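Local coordinates for protein folylpolyglutamate synthase (FolC) (Helicobacter pylori, PDB 6K8C) that probably catalyses the ATP-dependent addition of glutamate to dihydropteroate and to reduced folates, yielding dihydrofolate and folylpolyglutamates, at residues R30-Y35 / E123-L127; Y230-L236 / L263-L269; L278-I284 / F385-Y389. The contacts are given in a common frame with arbitrary orientation. Residue numbers count along the deposited sequence, not the author numbering.

Followed from the N terminus, the three contacts come in series, none nested or crossing. Contact 1 closes first, joining helices 28-41 and 121-132 in the N-terminal, ATPase-type half of the chain; 87 residues, among them strands 48-53 and 76-79 of the eight-stranded sheet, separate its segments. Contact 2 brings helix 225-234 against the loop that precedes strand 276-279; 26 residues, just over half of them helical, lie between its segments. Contact 3 spans 100 residues of the C-terminal alpha/beta domain, joining its first hairpin to helix 379-390. Contacts 1 and 2 lie on opposite sides of the chain's centre, their centres about 37 Å apart; contacts 2 and 3 approach to about 11 Å between nearest atoms.

Contact 1. Residues R30-Y35 / E123-L127; sequences RFIQIY and EYATL
Two helices of the Mur-ligase-type ATPase domain, which has the P-loop NTPase fold, pack side by side here. Both segments are helical throughout, 30-35 within helix 28-41 and 123-127 within helix 121-132. Their local axes run nearly parallel, crossing at -28° with a closest approach of 11.4 Å, a spacing wide enough for large side chains to fill the gap. The register advances one helical turn on each side: the CA atoms of F31 and E123 are 7.0 Å apart, those of Y35 and L127 7.8 Å.

The apolar contacts centre on F31 and L127. F31 (chi1 t) reaches across so that its CZ lies 3.9 Å from T126 CG2 and also 3.9 Å from L127 CD2, while its CD1 sits 3.5 Å from the aliphatic E123 CG. L127 (mt) is straddled by two further residues: I34 CG2 approaches L127 CD1 at 3.8 Å, and Y35 presents its ring edge, CD1 to L127 CD2 being 4.1 Å. F115 of helix 114-118 also touches I34 and L127, and the hydroxyl of T126 is bonded to S151.

The charged contact borders this apolar patch. R30 (chi1 to chi3 t, t, p) and E123 (mt) form a salt bridge with two hydrogen bonds: R30 NE to E123 OE1 is 3.1 Å at a near-linear 165°, whereas R30 NH2 to E123 OE2 is 2.9 Å but weak at 130°. E123 OE1 also accepts from S120 N. Water 1 completes the link, accepting from F31 N at 2.9 Å and donating to E123 OE2 at 2.7 Å.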
loop_
_atom_site.group_PDB
_atom_site.type_symbol
_atom_site.label_atom_id
_atom_site.label_comp_id
_atom_site.label_asym_id
_atom_site.label_seq_id
_atom_site.Cartn_x
_atom_site.Cartn_y
_atom_site.Cartn_z
ATOM N N ARG A 30 21.569 7.571 -9.652
ATOM C CA ARG A 30 22.089 7.355 -8.305
ATOM C C ARG A 30 21.793 5.941 -7.823
ATOM O O ARG A 30 22.708 5.188 -7.469
ATOM C CB ARG A 30 21.518 8.388 -7.329
ATOM C CG ARG A 30 22.133 8.284 -5.936
ATOM C CD ARG A 30 21.596 9.329 -4.963
ATOM N NE ARG A 30 20.159 9.196 -4.733
ATOM C CZ ARG A 30 19.262 10.093 -5.118
ATOM N NH1 ARG A 30 19.659 11.193 -5.750
ATOM N NH2 ARG A 30 17.972 9.895 -4.874
ATOM N N PHE A 31 20.513 5.554 -7.793
ATOM C CA PHE A 31 20.215 4.256 -7.200
ATOM C C PHE A 31 20.707 3.106 -8.066
ATOM O O PHE A 31 21.098 2.062 -7.531
ATOM C CB PHE A 31 18.725 4.079 -6.921
ATOM C CG PHE A 31 18.442 2.878 -6.071
ATOM C CD1 PHE A 31 18.815 2.866 -4.742
ATOM C CD2 PHE A 31 17.871 1.738 -6.614
ATOM C CE1 PHE A 31 18.590 1.762 -3.949
ATOM C CE2 PHE A 31 17.644 0.625 -5.827
ATOM C CZ PHE A 31 18.002 0.637 -4.489
ATOM N N ILE A 32 20.691 3.266 -9.392
ATOM C CA ILE A 32 21.298 2.252 -10.254
ATOM C C ILE A 32 22.736 2.004 -9.826
ATOM O O ILE A 32 23.191 0.855 -9.736
ATOM C CB ILE A 32 21.209 2.678 -11.732
ATOM C CG1 ILE A 32 19.758 2.652 -12.212
ATOM C CG2 ILE A 32 22.067 1.764 -12.605
ATOM C CD1 ILE A 32 19.498 3.545 -13.406
ATOM N N GLN A 33 23.463 3.079 -9.515
ATOM C CA GLN A 33 24.828 2.938 -9.022
ATOM C C GLN A 33 24.850 2.388 -7.600
ATOM O O GLN A 33 25.679 1.528 -7.278
ATOM C CB GLN A 33 25.539 4.290 -9.097
ATOM C CG GLN A 33 26.996 4.263 -8.694
ATOM C CD GLN A 33 27.596 5.656 -8.624
ATOM O OE1 GLN A 33 26.949 6.643 -8.979
ATOM N NE2 GLN A 33 28.837 5.743 -8.161
ATOM N N ILE A 34 23.950 2.871 -6.736
ATOM C CA ILE A 34 23.882 2.351 -5.371
ATOM C C ILE A 34 23.666 0.845 -5.396
ATOM O O ILE A 34 24.354 0.086 -4.702
ATOM C CB ILE A 34 22.767 3.053 -4.570
ATOM C CG1 ILE A 34 23.156 4.490 -4.217
ATOM C CG2 ILE A 34 22.458 2.275 -3.287
ATOM C CD1 ILE A 34 21.983 5.318 -3.713
ATOM N N TYR A 35 22.702 0.393 -6.204
ATOM C CA TYR A 35 22.334 -1.020 -6.200
ATOM C C TYR A 35 23.464 -1.886 -6.740
ATOM O O TYR A 35 23.711 -2.984 -6.229
ATOM C CB TYR A 35 21.040 -1.237 -6.999
ATOM C CG TYR A 35 20.509 -2.642 -6.854
ATOM C CD1 TYR A 35 20.175 -3.145 -5.603
ATOM C CD2 TYR A 35 20.381 -3.481 -7.954
ATOM C CE1 TYR A 35 19.717 -4.434 -5.451
ATOM C CE2 TYR A 35 19.913 -4.780 -7.810
ATOM C CZ TYR A 35 19.584 -5.245 -6.554
ATOM O OH TYR A 35 19.125 -6.530 -6.390
ATOM N N GLU A 123 15.159 4.847 -0.944
ATOM C CA GLU A 123 16.208 3.986 -1.484
ATOM C C GLU A 123 16.817 3.106 -0.399
ATOM O O GLU A 123 17.127 1.933 -0.644
ATOM C CB GLU A 123 17.283 4.835 -2.175
ATOM C CG GLU A 123 16.789 5.438 -3.499
ATOM C CD GLU A 123 17.689 6.532 -4.033
ATOM O OE1 GLU A 123 18.668 6.905 -3.350
ATOM O OE2 GLU A 123 17.415 7.019 -5.147
ATOM N N TYR A 124 16.985 3.646 0.814
ATOM C CA TYR A 124 17.513 2.836 1.909
ATOM C C TYR A 124 16.516 1.765 2.341
ATOM O O TYR A 124 16.909 0.632 2.650
ATOM C CB TYR A 124 17.883 3.721 3.098
ATOM C CG TYR A 124 18.771 3.018 4.094
ATOM C CD1 TYR A 124 20.028 2.550 3.723
ATOM C CD2 TYR A 124 18.349 2.799 5.397
ATOM C CE1 TYR A 124 20.843 1.899 4.627
ATOM C CE2 TYR A 124 19.158 2.150 6.307
ATOM C CZ TYR A 124 20.402 1.701 5.915
ATOM O OH TYR A 124 21.203 1.053 6.817
ATOM N N ALA A 125 15.224 2.111 2.391
ATOM C CA ALA A 125 14.199 1.110 2.680
ATOM C C ALA A 125 14.253 -0.031 1.673
ATOM O O ALA A 125 14.098 -1.203 2.041
ATOM C CB ALA A 125 12.812 1.761 2.680
ATOM N N THR A 126 14.488 0.295 0.398
ATOM C CA THR A 126 14.594 -0.731 -0.635
ATOM C C THR A 126 15.757 -1.680 -0.359
ATOM O O THR A 126 15.609 -2.902 -0.461
ATOM C CB THR A 126 14.741 -0.074 -2.013
ATOM O OG1 THR A 126 13.596 0.750 -2.276
ATOM C CG2 THR A 126 14.855 -1.124 -3.115
ATOM N N LEU A 127 16.929 -1.136 -0.011
ATOM C CA LEU A 127 18.064 -1.998 0.307
ATOM C C LEU A 127 17.783 -2.848 1.536
ATOM O O LEU A 127 18.179 -4.018 1.591
ATOM C CB LEU A 127 19.337 -1.168 0.526
ATOM C CG LEU A 127 19.918 -0.424 -0.677
ATOM C CD1 LEU A 127 21.263 0.199 -0.289
ATOM C CD2 LEU A 127 20.078 -1.337 -1.887
HETATM O O HOH W 1 18.253 7.336 -7.668
#

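Contact 2. Residues Y230-L236 / L263-L269; sequences YIERYHL and LKNLKPL
Y230, on the helical part of 230-236, is the residue most buried by this contact. With chi1 t it projects across segment 263-269, and its OH donates to K267 O at 2.7 Å. L266 (tp) lies over the ring face in a CH-pi contact, CD2 3.9 Å from the centroid, and L244 of helix 241-254 touches both residues. P268 and Y234 form a second pair: P268 CB sits 3.9 Å from the Y234 ring centroid, 18° off the normal, and the CA atoms of these two residues are 6.2 Å apart. Water 2 lies 3.1 Å from Y234 OH and donates to K264 O at 3.0 Å and L266 O at 2.6 Å. From L266 to L269 the backbone is extended, with polyproline-II-like angles, which leaves its carbonyls available to such partners. Opposite it the helix ends: H235 takes positive phi (53°), H235 N bonds E232 O at 3.2 Å and L236 N bonds I231 O at 3.0 Å, the signature of a Schellman motif.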
loop_
_atom_site.group_PDB
_atom_site.type_symbol
_atom_site.label_atom_id
_atom_site.label_comp_id
_atom_site.label_asym_id
_atom_site.label_seq_id
_atom_site.Cartn_x
_atom_site.Cartn_y
_atom_site.Cartn_z
ATOM N N TYR A 230 -14.792 -16.585 -0.717
ATOM C CA TYR A 230 -13.773 -16.181 0.245
ATOM C C TYR A 230 -14.097 -14.820 0.847
ATOM O O TYR A 230 -14.009 -14.629 2.066
ATOM C CB TYR A 230 -12.402 -16.168 -0.433
ATOM C CG TYR A 230 -11.310 -15.508 0.381
ATOM C CD1 TYR A 230 -10.614 -16.217 1.350
ATOM C CD2 TYR A 230 -10.978 -14.174 0.181
ATOM C CE1 TYR A 230 -9.609 -15.611 2.100
ATOM C CE2 TYR A 230 -9.976 -13.565 0.917
ATOM C CZ TYR A 230 -9.302 -14.282 1.880
ATOM O OH TYR A 230 -8.302 -13.668 2.612
ATOM N N ILE A 231 -14.491 -13.862 0.006
ATOM C CA ILE A 231 -14.783 -12.516 0.495
ATOM C C ILE A 231 -15.980 -12.532 1.444
ATOM O O ILE A 231 -15.961 -11.887 2.499
ATOM C CB ILE A 231 -15.010 -11.552 -0.685
ATOM C CG1 ILE A 231 -13.723 -11.376 -1.500
ATOM C CG2 ILE A 231 -15.484 -10.203 -0.179
ATOM C CD1 ILE A 231 -12.612 -10.653 -0.756
ATOM N N GLU A 232 -17.039 -13.264 1.089
ATOM C CA GLU A 232 -18.230 -13.277 1.938
ATOM C C GLU A 232 -17.974 -14.020 3.246
ATOM O O GLU A 232 -18.440 -13.598 4.310
ATOM C CB GLU A 232 -19.414 -13.913 1.201
ATOM C CG GLU A 232 -19.762 -13.353 -0.188
ATOM C CD GLU A 232 -19.349 -11.902 -0.416
ATOM O OE1 GLU A 232 -18.641 -11.644 -1.418
ATOM O OE2 GLU A 232 -19.749 -11.023 0.379
ATOM N N ARG A 233 -17.234 -15.128 3.180
ATOM C CA ARG A 233 -16.979 -15.948 4.360
ATOM C C ARG A 233 -16.278 -15.162 5.465
ATOM O O ARG A 233 -16.501 -15.427 6.651
ATOM C CB ARG A 233 -16.167 -17.174 3.942
ATOM C CG ARG A 233 -15.326 -17.839 5.012
ATOM C CD ARG A 233 -14.311 -18.766 4.355
ATOM N NE ARG A 233 -14.831 -19.316 3.104
ATOM C CZ ARG A 233 -14.084 -19.624 2.047
ATOM N NH1 ARG A 233 -14.656 -20.117 0.957
ATOM N NH2 ARG A 233 -12.769 -19.439 2.075
ATOM N N TYR A 234 -15.461 -14.174 5.106
ATOM C CA TYR A 234 -14.708 -13.394 6.080
ATOM C C TYR A 234 -15.160 -11.941 6.164
ATOM O O TYR A 234 -14.521 -11.146 6.869
ATOM C CB TYR A 234 -13.211 -13.464 5.764
ATOM C CG TYR A 234 -12.631 -14.837 5.992
ATOM C CD1 TYR A 234 -12.727 -15.448 7.237
ATOM C CD2 TYR A 234 -11.998 -15.530 4.964
ATOM C CE1 TYR A 234 -12.207 -16.704 7.456
ATOM C CE2 TYR A 234 -11.473 -16.789 5.174
ATOM C CZ TYR A 234 -11.580 -17.372 6.424
ATOM O OH TYR A 234 -11.062 -18.627 6.650
ATOM N N HIS A 235 -16.247 -11.578 5.476
ATOM C CA HIS A 235 -16.764 -10.209 5.487
ATOM C C HIS A 235 -15.672 -9.199 5.133
ATOM O O HIS A 235 -15.494 -8.173 5.794
ATOM C CB HIS A 235 -17.411 -9.886 6.835
ATOM C CG HIS A 235 -18.493 -10.847 7.230
ATOM N ND1 HIS A 235 -18.773 -11.161 8.544
ATOM C CD2 HIS A 235 -19.362 -11.568 6.481
ATOM C CE1 HIS A 235 -19.768 -12.029 8.586
ATOM N NE2 HIS A 235 -20.143 -12.294 7.347
ATOM N N LEU A 236 -14.928 -9.503 4.068
ATOM C CA LEU A 236 -13.826 -8.668 3.598
ATOM C C LEU A 236 -14.257 -7.682 2.525
ATOM O O LEU A 236 -13.528 -7.486 1.549
ATOM C CB LEU A 236 -12.687 -9.550 3.090
ATOM C CG LEU A 236 -11.954 -10.431 4.103
ATOM C CD1 LEU A 236 -11.054 -11.435 3.400
ATOM C CD2 LEU A 236 -11.153 -9.586 5.085
ATOM N N LEU A 263 -7.892 -21.205 -2.368
ATOM C CA LEU A 263 -8.750 -20.278 -1.642
ATOM C C LEU A 263 -9.439 -20.918 -0.445
ATOM O O LEU A 263 -9.854 -20.197 0.469
ATOM C CB LEU A 263 -9.805 -19.690 -2.578
ATOM C CG LEU A 263 -9.239 -18.813 -3.691
ATOM C CD1 LEU A 263 -10.357 -18.082 -4.404
ATOM C CD2 LEU A 263 -8.206 -17.842 -3.128
ATOM N N LYS A 264 -9.567 -22.246 -0.424
ATOM C CA LYS A 264 -10.324 -22.893 0.642
ATOM C C LYS A 264 -9.677 -22.666 2.001
ATOM O O LYS A 264 -10.372 -22.436 2.997
ATOM C CB LYS A 264 -10.464 -24.389 0.354
ATOM C CG LYS A 264 -11.885 -24.809 0.008
ATOM C CD LYS A 264 -11.907 -26.058 -0.857
ATOM C CE LYS A 264 -13.235 -26.193 -1.587
ATOM N NZ LYS A 264 -13.141 -27.119 -2.752
ATOM N N ASN A 265 -8.347 -22.708 2.061
ATOM C CA ASN A 265 -7.621 -22.524 3.311
ATOM C C ASN A 265 -6.882 -21.194 3.377
ATOM O O ASN A 265 -6.046 -21.007 4.265
ATOM C CB ASN A 265 -6.641 -23.679 3.526
ATOM C CG ASN A 265 -7.323 -25.028 3.499
ATOM O OD1 ASN A 265 -8.450 -25.175 3.972
ATOM N ND2 ASN A 265 -6.647 -26.024 2.939
ATOM N N LEU A 266 -7.158 -20.270 2.461
ATOM C CA LEU A 266 -6.544 -18.951 2.539
ATOM C C LEU A 266 -7.041 -18.233 3.786
ATOM O O LEU A 266 -8.248 -18.169 4.036
ATOM C CB LEU A 266 -6.867 -18.136 1.287
ATOM C CG LEU A 266 -6.255 -16.736 1.197
ATOM C CD1 LEU A 266 -4.735 -16.811 1.204
ATOM C CD2 LEU A 266 -6.752 -16.002 -0.045
ATOM N N LYS A 267 -6.106 -17.717 4.583
ATOM C CA LYS A 267 -6.471 -16.999 5.788
ATOM C C LYS A 267 -7.091 -15.652 5.425
ATOM O O LYS A 267 -6.866 -15.128 4.331
ATOM C CB LYS A 267 -5.242 -16.801 6.682
ATOM C CG LYS A 267 -4.220 -15.822 6.122
ATOM C CD LYS A 267 -3.200 -15.405 7.178
ATOM C CE LYS A 267 -2.360 -16.583 7.620
ATOM N NZ LYS A 267 -1.333 -16.182 8.629
ATOM N N PRO A 268 -7.903 -15.082 6.316
ATOM C CA PRO A 268 -8.497 -13.770 6.028
ATOM C C PRO A 268 -7.428 -12.695 5.912
ATOM O O PRO A 268 -6.496 -12.630 6.717
ATOM C CB PRO A 268 -9.417 -13.523 7.229
ATOM C CG PRO A 268 -8.906 -14.422 8.304
ATOM C CD PRO A 268 -8.368 -15.631 7.600
ATOM N N LEU A 269 -7.572 -11.844 4.895
ATOM C CA LEU A 269 -6.611 -10.771 4.678
ATOM C C LEU A 269 -6.765 -9.697 5.744
ATOM O O LEU A 269 -7.868 -9.203 5.994
ATOM C CB LEU A 269 -6.787 -10.149 3.291
ATOM C CG LEU A 269 -5.936 -8.891 3.077
ATOM C CD1 LEU A 269 -4.454 -9.240 3.139
ATOM C CD2 LEU A 269 -6.271 -8.187 1.767
HETATM O O HOH W 2 -10.370 -19.579 3.733
#

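Contact 3. Residues L278-I284 / F385-Y389; sequences LSPNILI and FYKRY
The F385 and Y389 rings, one helical turn apart and both chi1 t, leave a notch between them that two aliphatic tips fill. L278 (tp) puts CD2 3.6 Å from Y389 CE2 and 4.2 Å from F385 CE2; I282 (mt) puts CD1 3.5 Å from Y389 CE1 and 3.9 Å from F385 CZ, at the F385 ring edge. To the sides, I284 CD1 abuts F385 CD2 at 4.0 Å and L278 CD1 meets Y386 CE1 at 4.2 Å. A classic beta bulge, L278 and S279 facing I282, directs both CB atoms toward the helix; a type I turn from S279 to I282 reverses the chain. S279 OG donates to N281 OD1 at 2.7 Å, and water 3 lies 2.6 Å from Y389 OH. Strand 282-284 and the segment of helix 379-390 run at 149°, axes 12.1 Å apart. F385 also touches V375 on neighbouring strand 373-376, while L283 packs on helix 290-303, so the two helices sandwich this edge of the six-stranded sheet in the Mur-ligase-type C-terminal domain.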
loop_
_atom_site.group_PDB
_atom_site.type_symbol
_atom_site.label_atom_id
_atom_site.label_comp_id
_atom_site.label_asym_id
_atom_site.label_seq_id
_atom_site.Cartn_x
_atom_site.Cartn_y
_atom_site.Cartn_z
ATOM N N LEU A 278 -7.846 0.834 16.683
ATOM C CA LEU A 278 -6.709 1.263 17.496
ATOM C C LEU A 278 -7.017 1.143 18.981
ATOM O O LEU A 278 -6.134 0.810 19.779
ATOM C CB LEU A 278 -6.332 2.704 17.149
ATOM C CG LEU A 278 -5.146 3.319 17.898
ATOM C CD1 LEU A 278 -3.845 2.663 17.473
ATOM C CD2 LEU A 278 -5.088 4.821 17.670
ATOM N N SER A 279 -8.257 1.398 19.361
ATOM C CA SER A 279 -8.688 1.344 20.749
ATOM C C SER A 279 -10.151 0.952 20.739
ATOM O O SER A 279 -10.758 0.828 19.665
ATOM C CB SER A 279 -8.464 2.693 21.445
ATOM O OG SER A 279 -9.405 3.653 21.005
ATOM N N PRO A 280 -10.753 0.709 21.909
ATOM C CA PRO A 280 -12.188 0.376 21.910
ATOM C C PRO A 280 -13.061 1.411 21.214
ATOM O O PRO A 280 -14.136 1.057 20.713
ATOM C CB PRO A 280 -12.525 0.274 23.402
ATOM C CG PRO A 280 -11.250 -0.125 24.041
ATOM C CD PRO A 280 -10.151 0.518 23.245
ATOM N N ASN A 281 -12.635 2.674 21.156
ATOM C CA ASN A 281 -13.467 3.741 20.612
ATOM C C ASN A 281 -12.848 4.442 19.407
ATOM O O ASN A 281 -13.347 5.499 19.004
ATOM C CB ASN A 281 -13.785 4.775 21.701
ATOM C CG ASN A 281 -12.574 5.602 22.097
ATOM O OD1 ASN A 281 -11.440 5.141 22.001
ATOM N ND2 ASN A 281 -12.812 6.832 22.545
ATOM N N ILE A 282 -11.782 3.902 18.816
ATOM C CA ILE A 282 -11.154 4.531 17.656
ATOM C C ILE A 282 -10.945 3.475 16.575
ATOM O O ILE A 282 -10.172 2.526 16.764
ATOM C CB ILE A 282 -9.832 5.224 18.007
ATOM C CG1 ILE A 282 -10.063 6.330 19.038
ATOM C CG2 ILE A 282 -9.204 5.836 16.759
ATOM C CD1 ILE A 282 -8.775 6.906 19.584
ATOM N N LEU A 283 -11.638 3.637 15.453
ATOM C CA LEU A 283 -11.416 2.864 14.243
ATOM C C LEU A 283 -10.597 3.714 13.276
ATOM O O LEU A 283 -10.865 4.907 13.111
ATOM C CB LEU A 283 -12.762 2.461 13.625
ATOM C CG LEU A 283 -12.829 1.579 12.376
ATOM C CD1 LEU A 283 -12.335 0.164 12.672
ATOM C CD2 LEU A 283 -14.258 1.552 11.860
ATOM N N ILE A 284 -9.588 3.104 12.652
ATOM C CA ILE A 284 -8.648 3.817 11.792
ATOM C C ILE A 284 -8.598 3.135 10.430
ATOM O O ILE A 284 -8.534 1.904 10.346
ATOM C CB ILE A 284 -7.235 3.873 12.415
ATOM C CG1 ILE A 284 -7.216 4.814 13.617
ATOM C CG2 ILE A 284 -6.213 4.330 11.387
ATOM C CD1 ILE A 284 -5.818 5.246 14.029
ATOM N N PHE A 385 -3.019 11.794 12.807
ATOM C CA PHE A 385 -3.842 11.560 13.988
ATOM C C PHE A 385 -3.075 10.770 15.037
ATOM O O PHE A 385 -3.133 11.077 16.232
ATOM C CB PHE A 385 -5.121 10.805 13.629
ATOM C CG PHE A 385 -5.867 10.315 14.835
ATOM C CD1 PHE A 385 -6.709 11.166 15.529
ATOM C CD2 PHE A 385 -5.687 9.023 15.308
ATOM C CE1 PHE A 385 -7.385 10.732 16.652
ATOM C CE2 PHE A 385 -6.357 8.586 16.433
ATOM C CZ PHE A 385 -7.207 9.439 17.106
ATOM N N TYR A 386 -2.383 9.716 14.603
ATOM C CA TYR A 386 -1.716 8.821 15.542
ATOM C C TYR A 386 -0.649 9.554 16.344
ATOM O O TYR A 386 -0.451 9.271 17.532
ATOM C CB TYR A 386 -1.101 7.643 14.789
ATOM C CG TYR A 386 -0.392 6.662 15.688
ATOM C CD1 TYR A 386 -1.078 5.993 16.694
ATOM C CD2 TYR A 386 0.963 6.401 15.531
ATOM C CE1 TYR A 386 -0.436 5.091 17.518
ATOM C CE2 TYR A 386 1.616 5.500 16.354
ATOM C CZ TYR A 386 0.912 4.849 17.346
ATOM O OH TYR A 386 1.554 3.951 18.170
ATOM N N LYS A 387 0.052 10.495 15.712
ATOM C CA LYS A 387 1.076 11.255 16.422
ATOM C C LYS A 387 0.453 12.149 17.487
ATOM O O LYS A 387 0.928 12.195 18.627
ATOM C CB LYS A 387 1.897 12.080 15.431
ATOM C CG LYS A 387 3.021 11.298 14.766
ATOM C CD LYS A 387 3.053 11.550 13.268
ATOM C CE LYS A 387 4.474 11.723 12.761
ATOM N NZ LYS A 387 4.527 12.606 11.560
ATOM N N ARG A 388 -0.623 12.858 17.136
ATOM C CA ARG A 388 -1.308 13.700 18.110
ATOM C C ARG A 388 -1.939 12.859 19.211
ATOM O O ARG A 388 -1.933 13.252 20.384
ATOM C CB ARG A 388 -2.360 14.557 17.407
ATOM C CG ARG A 388 -1.783 15.439 16.304
ATOM C CD ARG A 388 -2.841 16.296 15.619
ATOM N NE ARG A 388 -3.724 16.967 16.567
ATOM C CZ ARG A 388 -4.724 17.770 16.214
ATOM N NH1 ARG A 388 -5.480 18.340 17.144
ATOM N NH2 ARG A 388 -4.965 18.006 14.931
ATOM N N TYR A 389 -2.474 11.691 18.849
ATOM C CA TYR A 389 -3.028 10.768 19.835
ATOM C C TYR A 389 -1.939 10.224 20.752
ATOM O O TYR A 389 -2.171 10.017 21.950
ATOM C CB TYR A 389 -3.746 9.633 19.108
ATOM C CG TYR A 389 -4.286 8.528 19.982
ATOM C CD1 TYR A 389 -5.452 8.701 20.714
ATOM C CD2 TYR A 389 -3.648 7.298 20.047
ATOM C CE1 TYR A 389 -5.957 7.686 21.504
ATOM C CE2 TYR A 389 -4.144 6.276 20.835
ATOM C CZ TYR A 389 -5.300 6.475 21.558
ATOM O OH TYR A 389 -5.801 5.463 22.344
HETATM O O HOH W 3 -8.339 5.814 22.979
#